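Local coordinates for proximal thread matrix protein 1 (Mytilus galloprovincialis, PDB 4CN9), which probably binds collagen as a matrix protein of the mussel byssus, using two von Willebrand factor type A domains and carrying bound zinc, at residues A[215-220]-A[414-419]; A[257-262]-A[274-279]; A[341-346]-A[375-380]; A[393-398]-A[405-410]. All coordinates share one frame; numbering follows the deposited sequence.

Interaction 1 of 4, residues A[215-220]-A[414-419]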
# COMPACT_ATOMS: atom_id res chain seq x y z
N ALA A 215 7.25 -0.08 0.38
CA ALA A 215 6.21 -1.04 0.70
C ALA A 215 4.94 -0.85 -0.16
O ALA A 215 4.74 0.19 -0.80
CB ALA A 215 5.87 -0.96 2.19
N THR A 216 4.10 -1.88 -0.18
CA THR A 216 2.85 -1.85 -0.95
C THR A 216 1.95 -0.68 -0.53
O THR A 216 1.38 0.00 -1.39
CB THR A 216 2.12 -3.19 -0.81
OG1 THR A 216 2.89 -4.21 -1.47
CG2 THR A 216 0.71 -3.13 -1.41
N MET A 217 1.81 -0.49 0.77
CA MET A 217 1.14 0.69 1.33
C MET A 217 1.89 1.08 2.60
O MET A 217 2.69 0.30 3.12
CB MET A 217 -0.34 0.41 1.64
CG MET A 217 -1.16 -0.04 0.44
SD MET A 217 -2.96 0.07 0.67
CE MET A 217 -3.13 -0.52 2.34
N LYS A 218 1.63 2.28 3.10
CA LYS A 218 2.28 2.76 4.31
C LYS A 218 2.10 1.83 5.50
O LYS A 218 3.01 1.70 6.32
CB LYS A 218 1.77 4.15 4.69
CG LYS A 218 2.17 5.24 3.72
CD LYS A 218 1.43 6.53 4.10
CE LYS A 218 1.79 7.68 3.18
NZ LYS A 218 0.88 8.84 3.41
N ASN A 219 0.95 1.17 5.62
CA ASN A 219 0.79 0.25 6.75
C ASN A 219 1.37 -1.14 6.53
O ASN A 219 1.21 -2.01 7.37
CB ASN A 219 -0.64 0.19 7.29
CG ASN A 219 -1.68 -0.01 6.22
OD1 ASN A 219 -1.43 -0.61 5.16
ND2 ASN A 219 -2.89 0.49 6.50
N TYR A 220 2.08 -1.34 5.42
CA TYR A 220 2.91 -2.53 5.24
C TYR A 220 4.34 -2.30 5.74
O TYR A 220 5.24 -3.12 5.49
CB TYR A 220 2.94 -2.94 3.77
CG TYR A 220 1.67 -3.57 3.27
CD1 TYR A 220 0.46 -2.88 3.31
CD2 TYR A 220 1.67 -4.84 2.72
CE1 TYR A 220 -0.71 -3.45 2.84
CE2 TYR A 220 0.50 -5.43 2.25
CZ TYR A 220 -0.68 -4.73 2.30
OH TYR A 220 -1.83 -5.30 1.83
N GLU A 414 2.39 6.49 -2.20
CA GLU A 414 2.74 7.46 -3.24
C GLU A 414 2.37 6.95 -4.63
O GLU A 414 2.18 7.74 -5.55
CB GLU A 414 4.22 7.87 -3.16
CG GLU A 414 4.56 9.02 -4.08
CD GLU A 414 5.89 9.72 -3.75
OE1 GLU A 414 6.45 9.49 -2.66
OE2 GLU A 414 6.34 10.52 -4.60
N GLU A 415 2.22 5.64 -4.78
CA GLU A 415 1.71 5.09 -6.02
C GLU A 415 0.24 5.46 -6.26
O GLU A 415 -0.25 5.36 -7.39
CB GLU A 415 1.87 3.57 -6.04
CG GLU A 415 3.32 3.13 -5.99
CD GLU A 415 4.04 3.40 -7.28
OE1 GLU A 415 3.36 3.53 -8.32
OE2 GLU A 415 5.29 3.50 -7.27
N TYR A 416 -0.45 5.89 -5.20
CA TYR A 416 -1.88 6.21 -5.27
C TYR A 416 -2.09 7.72 -5.30
O TYR A 416 -3.19 8.20 -5.03
CB TYR A 416 -2.66 5.64 -4.08
CG TYR A 416 -2.51 4.14 -3.81
CD1 TYR A 416 -1.84 3.30 -4.70
CD2 TYR A 416 -3.02 3.60 -2.65
CE1 TYR A 416 -1.70 1.93 -4.42
CE2 TYR A 416 -2.89 2.24 -2.37
CZ TYR A 416 -2.23 1.41 -3.26
OH TYR A 416 -2.09 0.08 -2.93
N VAL A 417 -1.02 8.44 -5.64
CA VAL A 417 -1.02 9.89 -5.82
C VAL A 417 -0.96 10.24 -7.31
O VAL A 417 -0.12 9.75 -8.05
CB VAL A 417 0.23 10.53 -5.14
CG1 VAL A 417 0.39 12.00 -5.55
CG2 VAL A 417 0.15 10.40 -3.65
N PHE A 418 -1.86 11.12 -7.74
CA PHE A 418 -1.97 11.50 -9.14
C PHE A 418 -2.04 13.01 -9.25
O PHE A 418 -2.65 13.67 -8.40
CB PHE A 418 -3.23 10.90 -9.77
CG PHE A 418 -3.27 9.41 -9.75
CD1 PHE A 418 -3.77 8.73 -8.65
CD2 PHE A 418 -2.78 8.68 -10.82
CE1 PHE A 418 -3.80 7.34 -8.62
CE2 PHE A 418 -2.80 7.30 -10.80
CZ PHE A 418 -3.32 6.63 -9.71
N THR A 419 -1.39 13.56 -10.28
CA THR A 419 -1.41 14.99 -10.54
C THR A 419 -1.64 15.24 -12.04
O THR A 419 -1.19 14.46 -12.88
CB THR A 419 -0.09 15.71 -10.10
OG1 THR A 419 1.01 15.22 -10.86
CG2 THR A 419 0.21 15.49 -8.62
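Met217 and Tyr416 bring their side chains together nearly at right angles, the thioether lying beside the outer end of the phenol. The sulfur sits at the ring edge: Met217 SD is 5.0 Å from the centroid of the Tyr416 ring and 79° off its normal, a Met-aromatic contact in which SD lies beside Tyr416 CE2 at 3.7 Å. Met217 CG comes nearest the phenol oxygen, 3.5 Å from Tyr416 OH. A bend at chi3 (-41°) turns the terminal methyl of Met217 away from the ring. Because this methionine is modelled in two conformations, the sulfur geometry holds for one of them.

These two residues belong to different von Willebrand factor type A domains. Met217 lies in the loop between helix 208-214 and strand 221-224 of the first, while Tyr416 lies near strand 417-420, at the edge of the second domain's sheet. Were Tyr416 reduced to an alanine, Met217 would probably lose its aromatic neighbour and a gap would be likely to open between the domains.

The polar contacts run differently. Thr216 O approaches Tyr416 OH only to 3.8 Å, and Thr216 OG1 is engaged by Val197 N within its own domain. Hydrogen bonds join the domains nearby, from Lys218 NZ to Ile408 O and Ala411 O, and between Glu415 OE2 and His188 ND1.

Interaction 2 of 4, residues A[257-262]-A[274-279]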
# COMPACT_ATOMS: atom_id res chain seq x y z
N PHE A 257 -16.17 9.86 -2.39
CA PHE A 257 -15.51 10.97 -3.07
C PHE A 257 -15.43 12.13 -2.10
O PHE A 257 -16.44 12.56 -1.56
CB PHE A 257 -16.28 11.43 -4.30
CG PHE A 257 -16.33 10.42 -5.40
CD1 PHE A 257 -15.21 10.15 -6.14
CD2 PHE A 257 -17.52 9.77 -5.70
CE1 PHE A 257 -15.26 9.22 -7.17
CE2 PHE A 257 -17.58 8.85 -6.73
CZ PHE A 257 -16.45 8.57 -7.47
N VAL A 258 -14.23 12.62 -1.87
CA VAL A 258 -14.02 13.76 -1.00
C VAL A 258 -13.40 14.82 -1.87
O VAL A 258 -12.20 14.73 -2.20
CB VAL A 258 -13.09 13.41 0.16
CG1 VAL A 258 -12.85 14.62 1.04
CG2 VAL A 258 -13.67 12.24 0.97
N PHE A 259 -14.20 15.78 -2.31
CA PHE A 259 -13.70 16.72 -3.29
C PHE A 259 -13.91 18.22 -3.04
O PHE A 259 -14.84 18.65 -2.36
CB PHE A 259 -14.16 16.35 -4.69
CG PHE A 259 -15.62 16.51 -4.95
CD1 PHE A 259 -16.12 17.72 -5.44
CD2 PHE A 259 -16.49 15.44 -4.81
CE1 PHE A 259 -17.47 17.86 -5.73
CE2 PHE A 259 -17.85 15.58 -5.09
CZ PHE A 259 -18.34 16.79 -5.55
N ASP A 260 -12.98 18.95 -3.63
CA ASP A 260 -12.84 20.39 -3.57
C ASP A 260 -14.05 21.05 -4.20
O ASP A 260 -14.42 20.74 -5.34
CB ASP A 260 -11.56 20.72 -4.34
CG ASP A 260 -11.19 22.18 -4.32
OD1 ASP A 260 -11.97 23.04 -3.86
OD2 ASP A 260 -10.06 22.46 -4.81
N ALA A 261 -14.69 21.95 -3.46
CA ALA A 261 -15.83 22.71 -3.97
C ALA A 261 -15.61 24.21 -3.81
O ALA A 261 -16.56 24.99 -3.81
CB ALA A 261 -17.12 22.28 -3.28
N SER A 262 -14.34 24.59 -3.69
CA SER A 262 -13.91 25.99 -3.62
C SER A 262 -14.23 26.78 -4.89
O SER A 262 -14.31 26.23 -5.99
CB SER A 262 -12.39 26.03 -3.41
OG SER A 262 -11.86 27.31 -3.72
N GLN A 274 -17.57 21.01 -13.76
CA GLN A 274 -18.29 19.95 -14.45
C GLN A 274 -17.37 18.84 -14.94
O GLN A 274 -17.76 17.67 -14.99
CB GLN A 274 -19.10 20.50 -15.63
CG GLN A 274 -20.02 19.46 -16.25
CD GLN A 274 -21.07 18.98 -15.27
OE1 GLN A 274 -21.64 19.77 -14.52
NE2 GLN A 274 -21.31 17.67 -15.25
N LEU A 275 -16.15 19.20 -15.35
CA LEU A 275 -15.19 18.20 -15.78
C LEU A 275 -14.87 17.25 -14.61
O LEU A 275 -14.78 16.03 -14.78
CB LEU A 275 -13.92 18.86 -16.33
CG LEU A 275 -14.02 19.49 -17.73
CD1 LEU A 275 -12.77 20.28 -18.05
CD2 LEU A 275 -14.28 18.43 -18.79
N MET A 276 -14.73 17.82 -13.42
CA MET A 276 -14.48 17.03 -12.23
C MET A 276 -15.67 16.13 -11.89
O MET A 276 -15.49 14.95 -11.57
CB MET A 276 -14.13 17.97 -11.05
CG MET A 276 -13.71 17.25 -9.78
SD MET A 276 -13.38 18.43 -8.43
CE MET A 276 -14.98 19.18 -8.27
N LYS A 277 -16.88 16.65 -11.98
CA LYS A 277 -18.06 15.82 -11.78
C LYS A 277 -18.13 14.67 -12.78
O LYS A 277 -18.45 13.53 -12.41
CB LYS A 277 -19.34 16.66 -11.86
CG LYS A 277 -19.52 17.62 -10.71
CD LYS A 277 -20.70 18.54 -11.00
CE LYS A 277 -21.17 19.26 -9.77
NZ LYS A 277 -22.25 20.25 -10.11
N ASN A 278 -17.83 14.95 -14.05
CA ASN A 278 -17.88 13.91 -15.07
C ASN A 278 -16.87 12.81 -14.76
O ASN A 278 -17.13 11.63 -14.99
CB ASN A 278 -17.62 14.47 -16.46
CG ASN A 278 -18.76 15.34 -16.98
OD1 ASN A 278 -19.83 15.43 -16.37
ND2 ASN A 278 -18.54 15.97 -18.13
N PHE A 279 -15.71 13.19 -14.22
CA PHE A 279 -14.69 12.22 -13.85
C PHE A 279 -15.25 11.27 -12.79
O PHE A 279 -15.15 10.05 -12.92
CB PHE A 279 -13.45 12.98 -13.37
CG PHE A 279 -12.34 12.12 -12.82
CD1 PHE A 279 -11.51 11.42 -13.66
CD2 PHE A 279 -12.09 12.08 -11.46
CE1 PHE A 279 -10.47 10.66 -13.16
CE2 PHE A 279 -11.03 11.32 -10.95
CZ PHE A 279 -10.23 10.62 -11.80
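Met276 against Phe259 is a buried Met-aromatic contact that seats helix 272-285 on strand 253-260, the opening strand and helix of a beta-alpha-beta unit completed by the neighbouring parallel strand 295-302 in the second von Willebrand factor type A domain. The sulfur stands obliquely to the ring, Met276 SD lying 5.1 Å from the Phe259 centroid and 53° off the normal. The closer touch is made by the methyl group, for Met276 CE is 3.4 Å from Phe259 CD1. The methionine reaches out from the helix with CG anti to the backbone N (chi1 -174°), and its bend at chi3 brings CE against both the ring and the strand backbone, 3.4 Å from Asp260 O. Tyr273 and Met280, from the same helix, also touch the Phe259 side chain.

Just beyond the ring the strand ends in an Asx turn. Asp260 OD1 accepts from Ser262 N at 2.8 Å, met nearly head-on from beyond the oxygen, while OD2 takes a second bond from Asp370 N. Asp260, Ser262 and Ser264 follow the DxSxS pattern of the MIDAS motif; in the first domain, the corresponding Ser63 and Ser65 bind zinc, whereas the zinc sites of this structure lie away from Asp260.

The chemistry is one of uneven satisfaction. Both carboxylate oxygens of Asp260 are engaged, but its carbonyl oxygen is buried with no hydrogen-bonding partner and faces the thioether methyl, whose slightly polarised C-H bonds are likely to offer only faint compensation.

Interaction 3 of 4, residues A[341-346]-A[375-380]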
# COMPACT_ATOMS: atom_id res chain seq x y z
N GLY A 341 -12.53 17.69 5.14
CA GLY A 341 -13.11 16.70 4.25
C GLY A 341 -12.86 15.27 4.71
O GLY A 341 -13.76 14.44 4.75
N LEU A 342 -11.61 14.99 5.05
CA LEU A 342 -11.23 13.67 5.54
C LEU A 342 -11.86 13.35 6.90
O LEU A 342 -12.34 12.23 7.11
CB LEU A 342 -9.70 13.57 5.62
CG LEU A 342 -8.96 13.53 4.28
CD1 LEU A 342 -7.48 13.69 4.48
CD2 LEU A 342 -9.26 12.24 3.51
N GLU A 343 -11.85 14.32 7.82
CA GLU A 343 -12.53 14.17 9.12
C GLU A 343 -14.01 13.83 8.93
O GLU A 343 -14.56 12.93 9.57
CB GLU A 343 -12.39 15.44 9.97
CG GLU A 343 -13.15 15.37 11.31
CD GLU A 343 -13.69 16.73 11.80
OE1 GLU A 343 -14.04 17.62 10.98
OE2 GLU A 343 -13.78 16.91 13.03
N ASN A 344 -14.67 14.57 8.05
CA ASN A 344 -16.07 14.36 7.79
C ASN A 344 -16.33 12.93 7.25
O ASN A 344 -17.28 12.26 7.68
CB ASN A 344 -16.59 15.43 6.82
CG ASN A 344 -18.10 15.43 6.70
OD1 ASN A 344 -18.70 14.51 6.12
ND2 ASN A 344 -18.73 16.47 7.21
N ALA A 345 -15.48 12.46 6.35
CA ALA A 345 -15.64 11.11 5.82
C ALA A 345 -15.51 10.13 6.98
O ALA A 345 -16.28 9.18 7.09
CB ALA A 345 -14.60 10.82 4.76
N ARG A 346 -14.56 10.40 7.86
CA ARG A 346 -14.28 9.50 8.98
C ARG A 346 -15.43 9.44 9.99
O ARG A 346 -15.82 8.36 10.45
CB ARG A 346 -12.99 9.89 9.66
CG ARG A 346 -12.59 8.96 10.81
CD ARG A 346 -11.21 9.28 11.35
NE ARG A 346 -11.12 10.62 11.92
CZ ARG A 346 -11.42 10.93 13.19
NH1 ARG A 346 -11.82 9.98 14.03
NH2 ARG A 346 -11.31 12.18 13.60
N GLY A 375 -5.57 24.30 7.12
CA GLY A 375 -5.09 24.04 8.46
C GLY A 375 -6.14 23.87 9.55
O GLY A 375 -5.79 23.69 10.73
N HIS A 376 -7.42 23.89 9.20
CA HIS A 376 -8.43 23.74 10.24
C HIS A 376 -8.36 22.35 10.90
O HIS A 376 -8.51 22.21 12.11
CB HIS A 376 -9.84 24.02 9.72
CG HIS A 376 -10.89 23.89 10.78
ND1 HIS A 376 -10.97 24.75 11.85
CD2 HIS A 376 -11.88 22.98 10.94
CE1 HIS A 376 -11.98 24.38 12.63
NE2 HIS A 376 -12.54 23.31 12.10
N LYS A 377 -8.10 21.33 10.08
CA LYS A 377 -7.79 19.99 10.55
C LYS A 377 -6.53 19.50 9.84
O LYS A 377 -6.19 19.99 8.77
CB LYS A 377 -8.94 19.03 10.25
CG LYS A 377 -10.22 19.29 11.04
CD LYS A 377 -10.09 18.85 12.49
CE LYS A 377 -11.33 19.26 13.27
NZ LYS A 377 -11.19 19.03 14.71
N SER A 378 -5.83 18.54 10.43
CA SER A 378 -4.58 18.06 9.87
C SER A 378 -4.83 16.90 8.88
O SER A 378 -5.35 15.84 9.27
CB SER A 378 -3.67 17.57 10.99
OG SER A 378 -2.70 16.70 10.46
N PRO A 379 -4.46 17.09 7.62
CA PRO A 379 -4.66 15.98 6.66
C PRO A 379 -3.87 14.73 7.05
O PRO A 379 -4.37 13.60 6.89
CB PRO A 379 -4.15 16.55 5.34
CG PRO A 379 -4.19 18.05 5.52
CD PRO A 379 -3.90 18.29 6.98
N GLU A 380 -2.66 14.91 7.57
CA GLU A 380 -1.83 13.78 7.99
C GLU A 380 -2.52 12.99 9.10
O GLU A 380 -2.60 11.76 9.04
CB GLU A 380 -0.46 14.26 8.48
CG GLU A 380 0.38 13.18 9.17
CD GLU A 380 1.20 12.34 8.21
OE1 GLU A 380 1.22 12.66 6.99
OE2 GLU A 380 1.83 11.35 8.66
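Glu343 and Lys377 cross obliquely, and the carboxylate meets the flank of the lysine as much as its charged end. Glu343 OE2 is 3.4 Å from Lys377 CE and 3.7 Å from Lys377 NZ, a long salt bridge, while the other oxygen, Glu343 OE1, lies 3.9 Å from the same CE. Each chain bends at chi2; in Lys377 the turn (-75°) lays CE beside the carboxylate. Glu343 also touches a neighbouring molecule in the crystal, so its pose may partly reflect the lattice.

The preceding residue, Leu342, points CD1 at the start of helix 379-388, reaching Pro379 O at 3.9 Å and Pro379 CB at 4.5 Å. Ser378 is the N-cap of that helix, its OG bonded to His381 N, and Ile410 packs on both Leu342 and Pro379. The contact thus sets helix 338-349 beside the first turn of the next helix in the von Willebrand factor type A fold.

A lysine in place of Glu343 would probably leave Lys377 facing a like charge and free to swing away. As it stands, the long bridge is likely to give a modest attraction, while Arg346 and Glu382 form a separate salt bridge that does join helices 338-349 and 379-388.

Interaction 4 of 4, residues A[393-398]-A[405-410]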
# COMPACT_ATOMS: atom_id res chain seq x y z
N ILE A 393 -6.77 5.14 0.66
CA ILE A 393 -6.93 6.52 0.19
C ILE A 393 -6.14 6.80 -1.08
O ILE A 393 -4.91 6.59 -1.16
CB ILE A 393 -6.52 7.54 1.28
CG1 ILE A 393 -7.29 7.26 2.58
CG2 ILE A 393 -6.77 8.96 0.78
CD1 ILE A 393 -6.91 8.17 3.73
N VAL A 394 -6.86 7.30 -2.08
CA VAL A 394 -6.28 7.77 -3.33
C VAL A 394 -6.36 9.31 -3.34
O VAL A 394 -7.39 9.86 -2.97
CB VAL A 394 -7.09 7.19 -4.51
CG1 VAL A 394 -6.60 7.72 -5.85
CG2 VAL A 394 -7.06 5.66 -4.48
N ALA A 395 -5.28 9.98 -3.74
CA ALA A 395 -5.17 11.45 -3.69
C ALA A 395 -4.82 12.03 -5.07
O ALA A 395 -3.81 11.67 -5.65
CB ALA A 395 -4.10 11.89 -2.67
N ILE A 396 -5.64 12.97 -5.53
CA ILE A 396 -5.47 13.59 -6.83
C ILE A 396 -5.39 15.11 -6.70
O ILE A 396 -6.27 15.72 -6.11
CB ILE A 396 -6.66 13.27 -7.75
CG1 ILE A 396 -6.81 11.76 -7.91
CG2 ILE A 396 -6.53 13.99 -9.09
CD1 ILE A 396 -8.18 11.29 -8.36
N GLY A 397 -4.34 15.70 -7.26
CA GLY A 397 -4.20 17.15 -7.37
C GLY A 397 -4.36 17.61 -8.82
O GLY A 397 -3.82 17.00 -9.74
N VAL A 398 -5.12 18.69 -9.01
CA VAL A 398 -5.35 19.26 -10.34
C VAL A 398 -4.91 20.71 -10.37
O VAL A 398 -5.32 21.51 -9.52
CB VAL A 398 -6.83 19.20 -10.72
CG1 VAL A 398 -7.03 19.60 -12.18
CG2 VAL A 398 -7.39 17.82 -10.47
N SER A 405 3.16 17.32 -1.50
CA SER A 405 3.51 16.81 -0.17
C SER A 405 2.26 16.36 0.59
O SER A 405 2.25 15.32 1.24
CB SER A 405 4.20 17.93 0.62
OG SER A 405 3.47 19.13 0.43
N GLU A 406 1.21 17.17 0.51
CA GLU A 406 -0.04 16.88 1.19
C GLU A 406 -0.75 15.67 0.58
O GLU A 406 -1.31 14.84 1.31
CB GLU A 406 -0.94 18.13 1.19
CG GLU A 406 -0.32 19.30 1.94
CD GLU A 406 -1.21 20.54 2.07
OE1 GLU A 406 -2.17 20.72 1.28
OE2 GLU A 406 -0.92 21.35 2.99
N LEU A 407 -0.71 15.57 -0.74
CA LEU A 407 -1.25 14.39 -1.42
C LEU A 407 -0.53 13.15 -0.91
O LEU A 407 -1.15 12.14 -0.58
CB LEU A 407 -1.10 14.50 -2.93
CG LEU A 407 -1.77 15.69 -3.62
CD1 LEU A 407 -1.51 15.58 -5.11
CD2 LEU A 407 -3.25 15.76 -3.31
N ILE A 408 0.79 13.25 -0.82
CA ILE A 408 1.61 12.12 -0.38
C ILE A 408 1.31 11.78 1.07
O ILE A 408 1.21 10.60 1.43
CB ILE A 408 3.13 12.41 -0.58
CG1 ILE A 408 3.50 12.39 -2.07
CG2 ILE A 408 3.96 11.37 0.17
CD1 ILE A 408 4.89 13.01 -2.37
N ASN A 409 1.11 12.80 1.91
CA ASN A 409 0.75 12.53 3.31
C ASN A 409 -0.56 11.78 3.48
O ASN A 409 -0.67 10.94 4.37
CB ASN A 409 0.67 13.82 4.12
CG ASN A 409 2.02 14.48 4.33
OD1 ASN A 409 3.06 13.88 4.05
ND2 ASN A 409 2.01 15.70 4.82
N ILE A 410 -1.56 12.10 2.67
CA ILE A 410 -2.87 11.51 2.91
C ILE A 410 -3.06 10.17 2.22
O ILE A 410 -3.82 9.36 2.70
CB ILE A 410 -4.05 12.44 2.53
CG1 ILE A 410 -4.20 12.57 1.03
CG2 ILE A 410 -3.90 13.81 3.19
CD1 ILE A 410 -5.52 13.20 0.62
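Leu407 spreads its two methyls over the strand backbone, CD1 lying 3.6 Å from Gly397 N and CD2 4.1 Å from Ile396 C. The glycine matters here, since a beta carbon at Gly397 would fall 3.0 Å from Leu407 CD1, a clash. Two residues earlier on the strand, the methyl of Ala395 meets two helix residues: its CB is 4.0 Å from Leu407 CB and 3.8 Å from Ile410 CG1, and it also presses on the helix backbone at Leu407 O.

Ile410 reaches this alanine because its CG1 takes the crowded position between backbone N and carbonyl carbon (chi1 73°), which extends CD1 toward the strand. Ile393 lies against the carbonyl of Ile410 from one side, its CG2 and CD1 both 3.5 Å from Ile410 O; that oxygen has a polar partner in Arg387 NH1.

Strand 393-398 and helix 405-410 run almost antiparallel, at 170°, with their axes 7.8 Å apart. They are the first strand and the helix of a beta-alpha-beta unit that ends in strand 417-420, onto which Leu407 also packs through Val417 and Thr419. Alanine and glycine beneath a broad leucine bring helix and sheet close together, and cohesion across this face probably comes from burial of apolar surface and from dispersion between methyls and backbone, both of which depend on close fit.

Overall arrangement
Interaction 1 alone spans the two domains; interactions 2, 3 and 4 are nested within the loop it closes and all lie in the second domain. Interaction 4 connects with each of the others. Its strand 393-398 borders strand 417-420 of interaction 1, with a probable hydrogen bond from Gly397 N to Phe418 O (2.9 Å), and their centres are 10 Å apart. It meets interaction 2 where Phe279 CE2 lies 3.9 Å from Ile396 CD1, and interaction 3 where Leu342 CD1 lies 3.8 Å from Ile410 CG2. Interactions 1 and 2, centres 22 Å apart, do not touch. All four lie away from the zinc sites.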